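Local coordinates for nitroreductase family protein (Sphingopyxis sp., PDB 7DP1), which reduces nitro groups of dinitroaniline herbicides, using FMN as bound cofactor and NADPH as the source of electrons, at the interface of chains A and B. Numbering follows the deposited sequence. Chains: chain A/B, Nitroreductase family protein.

Contact 1: the interface of chains A and B. Residues chain A 92, 96; chain B 52, 54, 143, 145-146.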
loop_
_atom_site.group_PDB
_atom_site.type_symbol
_atom_site.label_atom_id
_atom_site.label_comp_id
_atom_site.label_asym_id
_atom_site.label_seq_id
_atom_site.Cartn_x
_atom_site.Cartn_y
_atom_site.Cartn_z
ATOM N N LEU A 92 -0.942 -20.944 -4.137
ATOM C CA LEU A 92 -1.214 -20.380 -2.822
ATOM C C LEU A 92 -1.576 -21.445 -1.780
ATOM O O LEU A 92 -2.566 -22.168 -1.910
ATOM C CB LEU A 92 -2.330 -19.345 -2.939
ATOM C CG LEU A 92 -2.670 -18.486 -1.726
ATOM C CD1 LEU A 92 -1.460 -17.678 -1.296
ATOM C CD2 LEU A 92 -3.856 -17.589 -2.059
ATOM N N TRP A 96 -2.598 -18.720 4.140
ATOM C CA TRP A 96 -3.195 -17.714 3.280
ATOM C C TRP A 96 -4.447 -18.203 2.578
ATOM O O TRP A 96 -5.430 -17.473 2.476
ATOM C CB TRP A 96 -2.169 -17.253 2.244
ATOM C CG TRP A 96 -0.998 -16.624 2.885
ATOM C CD1 TRP A 96 -0.942 -15.400 3.479
ATOM C CD2 TRP A 96 0.298 -17.211 3.040
ATOM N NE1 TRP A 96 0.316 -15.186 3.989
ATOM C CE2 TRP A 96 1.097 -16.280 3.727
ATOM C CE3 TRP A 96 0.863 -18.430 2.653
ATOM C CZ2 TRP A 96 2.436 -16.528 4.035
ATOM C CZ3 TRP A 96 2.188 -18.676 2.964
ATOM C CH2 TRP A 96 2.961 -17.729 3.648
ATOM N N PRO B 52 -1.068 -10.427 3.614
ATOM C CA PRO B 52 0.218 -11.079 3.361
ATOM C C PRO B 52 1.384 -10.458 4.118
ATOM O O PRO B 52 2.443 -11.081 4.156
ATOM C CB PRO B 52 0.402 -10.892 1.851
ATOM C CG PRO B 52 -0.284 -9.572 1.573
ATOM C CD PRO B 52 -1.459 -9.518 2.509
ATOM N N GLN B 54 4.054 -9.503 6.936
ATOM C CA GLN B 54 4.572 -10.058 8.196
ATOM C C GLN B 54 5.630 -9.105 8.727
ATOM O O GLN B 54 6.360 -8.509 7.932
ATOM C CB GLN B 54 5.174 -11.448 8.002
ATOM C CG GLN B 54 4.189 -12.563 7.818
ATOM C CD GLN B 54 4.880 -13.877 7.512
ATOM O OE1 GLN B 54 4.978 -14.284 6.353
ATOM N NE2 GLN B 54 5.357 -14.553 8.553
ATOM N N SER B 143 6.306 -14.043 2.386
ATOM C CA SER B 143 6.734 -15.240 1.676
ATOM C C SER B 143 7.142 -14.923 0.251
ATOM O O SER B 143 6.542 -14.059 -0.389
ATOM C CB SER B 143 5.621 -16.271 1.648
ATOM O OG SER B 143 5.943 -17.291 0.717
ATOM N N ILE B 145 6.423 -16.513 -2.255
ATOM C CA ILE B 145 5.344 -16.865 -3.175
ATOM C C ILE B 145 4.493 -15.648 -3.574
ATOM O O ILE B 145 3.840 -15.664 -4.613
ATOM C CB ILE B 145 4.423 -17.934 -2.572
ATOM C CG1 ILE B 145 3.613 -17.358 -1.410
ATOM C CG2 ILE B 145 5.232 -19.149 -2.143
ATOM C CD1 ILE B 145 2.341 -18.129 -1.112
ATOM N N MET B 146 4.510 -14.601 -2.751
ATOM C CA MET B 146 3.660 -13.424 -2.965
ATOM C C MET B 146 4.008 -12.665 -4.242
ATOM O O MET B 146 5.181 -12.543 -4.598
ATOM C CB MET B 146 3.750 -12.476 -1.764
ATOM C CG MET B 146 3.203 -13.087 -0.473
ATOM S SD MET B 146 1.574 -13.858 -0.701
ATOM C CE MET B 146 1.331 -14.618 0.902
#
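A:Trp96 meets B:Met146 where the first turn of helix 96-109 of chain A faces the loop that follows strand 136-143 of chain B, the backbone being helical at A:Trp96 and extended at B:Met146. The indole is the main group of chain A in this hydrophobic patch of the subunit interface. Its CG lies anti to its own carbonyl carbon (chi1 -62°), which carries the rings away from the helix and across to the partner. The methyl CE of B:Met146 sits on one face, 3.3 Å from the centroid of the five-membered ring of A:Trp96, a CH-pi contact. A bend at chi2 (-48°) aims this terminal methyl of B:Met146 at that face. The benzo end of the indole reaches the strand end, where CB of B:Ser143 is 3.6 Å from CH2 of A:Trp96. Nearer the root of the indole, CD1 of B:Ile145 lies 4.1 Å from CE3 of A:Trp96. Replacing A:Trp96 with an alanine would probably leave the methyl of B:Met146 without its aromatic seat and open a gap beside B:Ser143. Within chain B, the hydroxyl OG of B:Ser143 accepts a nearly straight hydrogen bond from N of B:Ile145 (3.1 Å, 171° at H), tying the turn that presents B:Ile145. The side chains of A:Leu92 and B:Ile145 meet at about a right angle, with CD1 of A:Leu92 3.8 Å from CD1 of B:Ile145.

Contact 2: the interface of chains A and B. Residues chain A 219-220, 225-226; chain B 42, 51, 53-54, 157.
Two hydrogen bonds join A:Arg219 and A:Val220 to two glutamines of chain B. NE of the A:Arg219 guanidinium donates to the backbone O of B:Gln42 at 2.8 Å, in the carbonyl plane but bent at the hydrogen (123°). The backbone N of A:Val220 reaches a lone pair of the amide oxygen OE1 of B:Gln51 at 3.0 Å. Inside chain B, OE1 of B:Gln51 also accepts from the amide NE2 of B:Gln42 (2.7 Å), so two N-H groups grip it. The other end of that amide is held too: NE1 of B:Trp53 donates to OE1 of B:Gln42 at 2.9 Å from above the carbonyl plane, which helps fix its rotation. Apolar contacts flank these bonds. CG2 of A:Val225 packs 3.8 Å from CD of B:Gln42, and CG1 of A:Val225, anti to the backbone N (chi1 -175°), lies 3.7 Å from CD1 of B:Trp53. With a leucine in place of B:Gln42, OE1 of B:Gln51 would probably lose one of its donors and the indole N-H its acceptor. In chain A the patch runs from A:Arg219 of the FMN pocket past the 3-10 helix 222-224 to the start of strand 226-229; in chain B it joins B:Gln42, just after helix 31-41, to the segment entering strand 54-59, beside B:Trp157 of helix 148-167.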
loop_
_atom_site.group_PDB
_atom_site.type_symbol
_atom_site.label_atom_id
_atom_site.label_comp_id
_atom_site.label_asym_id
_atom_site.label_seq_id
_atom_site.Cartn_x
_atom_site.Cartn_y
_atom_site.Cartn_z
ATOM N N ARG A 219 -9.887 -10.783 10.858
ATOM C CA ARG A 219 -8.461 -10.618 10.611
ATOM C C ARG A 219 -7.741 -11.623 11.481
ATOM O O ARG A 219 -8.272 -12.036 12.508
ATOM C CB ARG A 219 -7.985 -9.204 10.937
ATOM C CG ARG A 219 -8.461 -8.094 9.985
ATOM C CD ARG A 219 -7.843 -8.248 8.589
ATOM N NE ARG A 219 -8.127 -7.078 7.765
ATOM C CZ ARG A 219 -9.301 -6.833 7.198
ATOM N NH1 ARG A 219 -10.314 -7.676 7.365
ATOM N NH2 ARG A 219 -9.462 -5.738 6.478
ATOM N N VAL A 220 -6.542 -12.030 11.083
ATOM C CA VAL A 220 -5.769 -12.902 11.957
ATOM C C VAL A 220 -5.282 -12.090 13.150
ATOM O O VAL A 220 -5.256 -10.861 13.100
ATOM C CB VAL A 220 -4.581 -13.547 11.218
ATOM C CG1 VAL A 220 -5.084 -14.415 10.046
ATOM C CG2 VAL A 220 -3.611 -12.470 10.738
ATOM N N VAL A 225 1.384 -12.265 12.814
ATOM C CA VAL A 225 1.835 -11.122 12.029
ATOM C C VAL A 225 3.149 -10.546 12.520
ATOM O O VAL A 225 4.052 -10.253 11.726
ATOM C CB VAL A 225 0.805 -9.954 12.057
ATOM C CG1 VAL A 225 1.247 -8.850 11.137
ATOM C CG2 VAL A 225 -0.605 -10.419 11.705
ATOM N N ILE A 226 3.246 -10.372 13.832
ATOM C CA ILE A 226 4.345 -9.620 14.415
ATOM C C ILE A 226 5.298 -10.462 15.269
ATOM O O ILE A 226 4.872 -11.192 16.153
ATOM C CB ILE A 226 3.798 -8.482 15.288
ATOM C CG1 ILE A 226 2.703 -7.713 14.546
ATOM C CG2 ILE A 226 4.917 -7.541 15.678
ATOM C CD1 ILE A 226 3.215 -6.871 13.408
ATOM N N GLN B 42 -3.936 -3.829 11.261
ATOM C CA GLN B 42 -4.354 -5.095 10.672
ATOM C C GLN B 42 -5.694 -4.921 9.950
ATOM O O GLN B 42 -6.092 -5.780 9.165
ATOM C CB GLN B 42 -4.471 -6.200 11.761
ATOM C CG GLN B 42 -4.581 -7.619 11.215
ATOM C CD GLN B 42 -3.317 -8.059 10.510
ATOM O OE1 GLN B 42 -2.232 -7.507 10.757
ATOM N NE2 GLN B 42 -3.440 -9.054 9.626
ATOM N N GLN B 51 -3.957 -10.786 3.739
ATOM C CA GLN B 51 -3.173 -10.153 4.810
ATOM C C GLN B 51 -1.723 -10.620 4.767
ATOM O O GLN B 51 -1.205 -11.160 5.768
ATOM C CB GLN B 51 -3.762 -10.474 6.182
ATOM C CG GLN B 51 -5.161 -9.981 6.415
ATOM C CD GLN B 51 -5.810 -10.758 7.533
ATOM O OE1 GLN B 51 -5.513 -10.537 8.719
ATOM N NE2 GLN B 51 -6.702 -11.680 7.172
ATOM N N TRP B 53 1.205 -9.286 4.733
ATOM C CA TRP B 53 2.318 -8.661 5.443
ATOM C C TRP B 53 2.746 -9.452 6.692
ATOM O O TRP B 53 1.916 -10.014 7.411
ATOM C CB TRP B 53 1.968 -7.222 5.853
ATOM C CG TRP B 53 0.637 -7.104 6.555
ATOM C CD1 TRP B 53 0.395 -7.247 7.892
ATOM C CD2 TRP B 53 -0.627 -6.811 5.948
ATOM N NE1 TRP B 53 -0.943 -7.067 8.153
ATOM C CE2 TRP B 53 -1.589 -6.776 6.977
ATOM C CE3 TRP B 53 -1.040 -6.553 4.624
ATOM C CZ2 TRP B 53 -2.942 -6.521 6.735
ATOM C CZ3 TRP B 53 -2.385 -6.293 4.383
ATOM C CH2 TRP B 53 -3.320 -6.281 5.435
ATOM N N GLN B 54 4.054 -9.503 6.936
ATOM C CA GLN B 54 4.572 -10.058 8.196
ATOM C C GLN B 54 5.630 -9.105 8.727
ATOM O O GLN B 54 6.360 -8.509 7.932
ATOM C CB GLN B 54 5.174 -11.448 8.002
ATOM C CG GLN B 54 4.189 -12.563 7.818
ATOM C CD GLN B 54 4.880 -13.877 7.512
ATOM O OE1 GLN B 54 4.978 -14.284 6.353
ATOM N NE2 GLN B 54 5.357 -14.553 8.553
ATOM N N TRP B 157 -0.931 -1.821 4.330
ATOM C CA TRP B 157 -0.662 -2.043 5.741
ATOM C C TRP B 157 0.370 -1.028 6.231
ATOM O O TRP B 157 0.150 -0.339 7.226
ATOM C CB TRP B 157 -0.160 -3.471 5.961
ATOM C CG TRP B 157 0.147 -3.738 7.403
ATOM C CD1 TRP B 157 -0.747 -4.043 8.386
ATOM C CD2 TRP B 157 1.430 -3.697 8.018
ATOM N NE1 TRP B 157 -0.088 -4.207 9.583
ATOM C CE2 TRP B 157 1.248 -3.991 9.384
ATOM C CE3 TRP B 157 2.717 -3.441 7.547
ATOM C CZ2 TRP B 157 2.302 -4.044 10.284
ATOM C CZ3 TRP B 157 3.772 -3.486 8.459
ATOM C CH2 TRP B 157 3.549 -3.786 9.807
#

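Contact 3: the interface of chains A and B. Residues chain A 31, 34, 57, 59; chain B 228, 231.
A:Thr59 and A:Arg31 both approach B:Phe231, the last modelled residue of chain B. With CG of B:Phe231 anti to the carbonyl carbon (chi1 -71°), the ring runs from CB inward between groups of chain A. At CG the nearest partner is CG2 of A:Thr59, which stands over the ring centre of B:Phe231, 3.5 Å from the centroid, in a CH-pi contact. CD1 of B:Phe231 is approached by CB of A:Arg31 at 3.9 Å, whereas CD2 faces the threonine methyl. CE1 of B:Phe231 lies between CG2 of A:Thr59 (4.0 Å) and CB of A:Arg31 (4.1 Å). CE2 of B:Phe231 is 3.6 Å from the backbone O of A:Val57, at the ring's edge and in its plane. The tip, CZ of B:Phe231, touches CG1 of A:Val57 at 3.7 Å. On the opposite ring face stands CE3 of B:Trp228, whose indole meets CB of A:Leu34 edge-on. NH1 of A:Arg31, a poorly ordered residue, stands over the five-membered ring of B:Trp228, 3.9 Å from its centroid, a cation-pi pairing. A:Val57 and B:Trp228 form a parallel beta bridge. Strand 226-229 thus extends the sheet of the other subunit, and the two aromatic side chains probably help fasten each C-terminal tail to its partner.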
loop_
_atom_site.group_PDB
_atom_site.type_symbol
_atom_site.label_atom_id
_atom_site.label_comp_id
_atom_site.label_asym_id
_atom_site.label_seq_id
_atom_site.Cartn_x
_atom_site.Cartn_y
_atom_site.Cartn_z
ATOM N N ARG A 31 -17.682 15.475 -7.757
ATOM C CA ARG A 31 -16.378 15.585 -8.434
ATOM C C ARG A 31 -15.398 16.445 -7.635
ATOM O O ARG A 31 -14.214 16.125 -7.530
ATOM C CB ARG A 31 -16.528 16.194 -9.828
ATOM C CG ARG A 31 -15.192 16.467 -10.521
ATOM C CD ARG A 31 -15.335 17.429 -11.697
ATOM N NE ARG A 31 -14.143 17.456 -12.546
ATOM C CZ ARG A 31 -12.979 18.007 -12.212
ATOM N NH1 ARG A 31 -11.967 17.975 -13.068
ATOM N NH2 ARG A 31 -12.820 18.584 -11.029
ATOM N N LEU A 34 -14.026 14.551 -4.616
ATOM C CA LEU A 34 -13.058 13.560 -5.097
ATOM C C LEU A 34 -11.732 14.226 -5.387
ATOM O O LEU A 34 -10.663 13.712 -5.029
ATOM C CB LEU A 34 -13.557 12.845 -6.349
ATOM C CG LEU A 34 -14.453 11.619 -6.184
ATOM C CD1 LEU A 34 -14.661 10.933 -7.530
ATOM C CD2 LEU A 34 -13.802 10.662 -5.196
ATOM N N VAL A 57 -10.229 8.013 -13.523
ATOM C CA VAL A 57 -11.514 8.003 -12.833
ATOM C C VAL A 57 -12.643 8.124 -13.817
ATOM O O VAL A 57 -12.740 9.129 -14.539
ATOM C CB VAL A 57 -11.599 9.143 -11.821
ATOM C CG1 VAL A 57 -12.920 9.104 -11.081
ATOM C CG2 VAL A 57 -10.405 9.049 -10.844
ATOM N N THR A 59 -16.960 7.768 -14.836
ATOM C CA THR A 59 -18.335 7.809 -14.369
ATOM C C THR A 59 -19.290 7.935 -15.567
ATOM O O THR A 59 -18.851 8.094 -16.714
ATOM C CB THR A 59 -18.577 8.977 -13.399
ATOM O OG1 THR A 59 -19.836 8.794 -12.732
ATOM C CG2 THR A 59 -18.605 10.305 -14.170
ATOM N N TRP B 228 -9.893 12.331 -15.647
ATOM C CA TRP B 228 -11.330 12.236 -15.419
ATOM C C TRP B 228 -12.093 11.901 -16.707
ATOM O O TRP B 228 -11.817 12.477 -17.755
ATOM C CB TRP B 228 -11.856 13.548 -14.826
ATOM C CG TRP B 228 -11.058 14.020 -13.632
ATOM C CD1 TRP B 228 -9.861 14.672 -13.654
ATOM C CD2 TRP B 228 -11.407 13.874 -12.246
ATOM N NE1 TRP B 228 -9.441 14.929 -12.374
ATOM C CE2 TRP B 228 -10.375 14.455 -11.493
ATOM C CE3 TRP B 228 -12.494 13.308 -11.573
ATOM C CZ2 TRP B 228 -10.400 14.500 -10.104
ATOM C CZ3 TRP B 228 -12.516 13.347 -10.196
ATOM C CH2 TRP B 228 -11.474 13.936 -9.473
ATOM N N PHE B 231 -17.538 12.727 -16.696
ATOM C CA PHE B 231 -18.096 13.707 -15.771
ATOM C C PHE B 231 -18.681 14.858 -16.570
ATOM O O PHE B 231 -18.570 14.858 -17.791
ATOM C CB PHE B 231 -17.025 14.240 -14.820
ATOM C CG PHE B 231 -16.562 13.246 -13.795
ATOM C CD1 PHE B 231 -16.953 13.371 -12.472
ATOM C CD2 PHE B 231 -15.702 12.212 -14.144
ATOM C CE1 PHE B 231 -16.508 12.470 -11.516
ATOM C CE2 PHE B 231 -15.268 11.298 -13.198
ATOM C CZ PHE B 231 -15.665 11.432 -11.879
#

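Contact 4: the interface of chains A and B. Residues chain A 44-45, 156, 160, 163-164; chain B 15, 18, 159, 163.
A chi1 of 169° on B:Gln159, with a bend at chi2 (72°), swings its amide alongside helix 148-167 of chain A toward A:Ser160, whose hydroxyl OG is set anti to its own carbonyl carbon. In this nitroreductase-family fold, helix 148-167 of each subunit packs against its counterpart across the two-fold axis. The amide NE2 of B:Gln159 donates to OG of A:Ser160 at 2.9 Å, with the hydroxyl tilted 18° out of the amide plane. OG of A:Ser160 in turn donates to the backbone O of A:Met156 one turn earlier, also 2.9 Å away, so the hydroxyl both accepts across the interface and donates within its own helix. The aliphatic stem of B:Gln159 crosses the same turn, its CB lying 3.8 Å from CA of A:Met156. The amide oxygen OE1 of B:Gln159 rests 3.4 Å from CD of A:Pro45. The pyrrolidine of A:Pro45 also lies against one face of the B:Arg18 guanidinium, CB of A:Pro45 3.6 Å from CZ of B:Arg18. Both A:Pro45 and B:Arg18 line FMN pockets, so this contact borders the cofactor. Leucines fill the other end of the patch. B:Leu15, from helix 11-17, meets A:Leu164 tip to tip, with CD1 of each 3.7 Å apart. A:Leu163 and B:Leu163, equivalent residues of the two chains, point their CD1 methyls at each other at a distance of 4.2 Å.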
loop_
_atom_site.group_PDB
_atom_site.type_symbol
_atom_site.label_atom_id
_atom_site.label_comp_id
_atom_site.label_asym_id
_atom_site.label_seq_id
_atom_site.Cartn_x
_atom_site.Cartn_y
_atom_site.Cartn_z
ATOM N N ALA A 44 0.891 10.682 0.174
ATOM C CA ALA A 44 1.406 9.349 0.457
ATOM C C ALA A 44 2.886 9.297 0.121
ATOM O O ALA A 44 3.353 9.987 -0.803
ATOM C CB ALA A 44 0.635 8.267 -0.342
ATOM N N PRO A 45 3.648 8.510 0.900
ATOM C CA PRO A 45 5.073 8.393 0.584
ATOM C C PRO A 45 5.294 7.415 -0.544
ATOM O O PRO A 45 4.401 6.638 -0.908
ATOM C CB PRO A 45 5.681 7.867 1.894
ATOM C CG PRO A 45 4.599 6.975 2.420
ATOM C CD PRO A 45 3.265 7.643 2.027
ATOM N N MET A 156 0.165 2.149 -0.855
ATOM C CA MET A 156 0.238 3.234 0.123
ATOM C C MET A 156 -0.710 4.332 -0.299
ATOM O O MET A 156 -1.482 4.847 0.514
ATOM C CB MET A 156 1.669 3.750 0.245
ATOM C CG MET A 156 2.622 2.737 0.904
ATOM S SD MET A 156 4.317 3.339 0.804
ATOM C CE MET A 156 5.167 1.746 0.924
ATOM N N SER A 160 -4.464 5.422 1.275
ATOM C CA SER A 160 -4.735 6.828 1.606
ATOM C C SER A 160 -6.099 7.252 1.067
ATOM O O SER A 160 -6.921 7.856 1.792
ATOM C CB SER A 160 -3.636 7.731 1.055
ATOM O OG SER A 160 -2.393 7.386 1.650
ATOM N N LEU A 163 -9.118 5.573 2.993
ATOM C CA LEU A 163 -9.343 6.182 4.301
ATOM C C LEU A 163 -9.948 7.575 4.205
ATOM O O LEU A 163 -10.831 7.908 4.987
ATOM C CB LEU A 163 -8.036 6.244 5.081
ATOM C CG LEU A 163 -7.535 4.855 5.482
ATOM C CD1 LEU A 163 -6.200 4.956 6.180
ATOM C CD2 LEU A 163 -8.580 4.223 6.386
ATOM N N LEU A 164 -9.488 8.377 3.241
ATOM C CA LEU A 164 -10.038 9.726 3.057
ATOM C C LEU A 164 -11.516 9.697 2.672
ATOM O O LEU A 164 -12.291 10.580 3.057
ATOM C CB LEU A 164 -9.256 10.478 1.980
ATOM C CG LEU A 164 -7.870 10.923 2.443
ATOM C CD1 LEU A 164 -6.940 11.281 1.255
ATOM C CD2 LEU A 164 -7.995 12.080 3.402
ATOM N N LEU B 15 -2.386 12.355 7.446
ATOM C CA LEU B 15 -1.790 12.265 6.113
ATOM C C LEU B 15 -0.908 13.467 5.847
ATOM O O LEU B 15 0.208 13.324 5.376
ATOM C CB LEU B 15 -2.870 12.165 5.055
ATOM C CG LEU B 15 -3.126 10.736 4.585
ATOM C CD1 LEU B 15 -4.471 10.657 3.910
ATOM C CD2 LEU B 15 -2.009 10.257 3.649
ATOM N N ARG B 18 2.258 13.429 8.323
ATOM C CA ARG B 18 3.205 12.317 8.198
ATOM C C ARG B 18 4.290 12.676 7.195
ATOM O O ARG B 18 4.001 13.059 6.047
ATOM C CB ARG B 18 2.530 11.011 7.729
ATOM C CG ARG B 18 3.511 9.823 7.611
ATOM C CD ARG B 18 3.334 8.994 6.282
ATOM N NE ARG B 18 3.533 9.826 5.098
ATOM C CZ ARG B 18 4.720 10.131 4.572
ATOM N NH1 ARG B 18 5.846 9.683 5.128
ATOM N NH2 ARG B 18 4.786 10.908 3.492
ATOM N N GLN B 159 1.431 1.961 5.094
ATOM C CA GLN B 159 0.904 3.313 5.199
ATOM C C GLN B 159 -0.124 3.411 6.345
ATOM O O GLN B 159 -0.208 4.424 7.030
ATOM C CB GLN B 159 0.288 3.745 3.848
ATOM C CG GLN B 159 -0.531 5.030 3.898
ATOM C CD GLN B 159 0.329 6.294 4.066
ATOM O OE1 GLN B 159 1.465 6.242 4.575
ATOM N NE2 GLN B 159 -0.212 7.439 3.627
ATOM N N LEU B 163 0.523 6.176 9.346
ATOM C CA LEU B 163 -0.471 7.166 9.765
ATOM C C LEU B 163 -0.861 7.035 11.222
ATOM O O LEU B 163 -1.066 8.037 11.907
ATOM C CB LEU B 163 -1.723 7.064 8.895
ATOM C CG LEU B 163 -1.478 7.415 7.426
ATOM C CD1 LEU B 163 -2.784 7.273 6.621
ATOM C CD2 LEU B 163 -0.862 8.807 7.278
#

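Contacts 1 and 2 are neighbours, their C-alpha centres about 11 Å apart, and share B:Gln54 at the start of strand 54-59. Contact 4, at the paired helices 148-167, lies about 18 Å from contact 2, which takes B:Trp157 from the same helix, and 23 Å from contact 1. In the copies given, contact 3 lies about 21 Å from contact 4, 33 Å from contact 2 and 34 Å from contact 1. It uses later residues of strands 226-229 and 54-59 than contact 2, with the chains exchanged, so its two-fold twin follows on from contact 2. This extensive interface bordering the FMN pockets is consistent with a functional dimer.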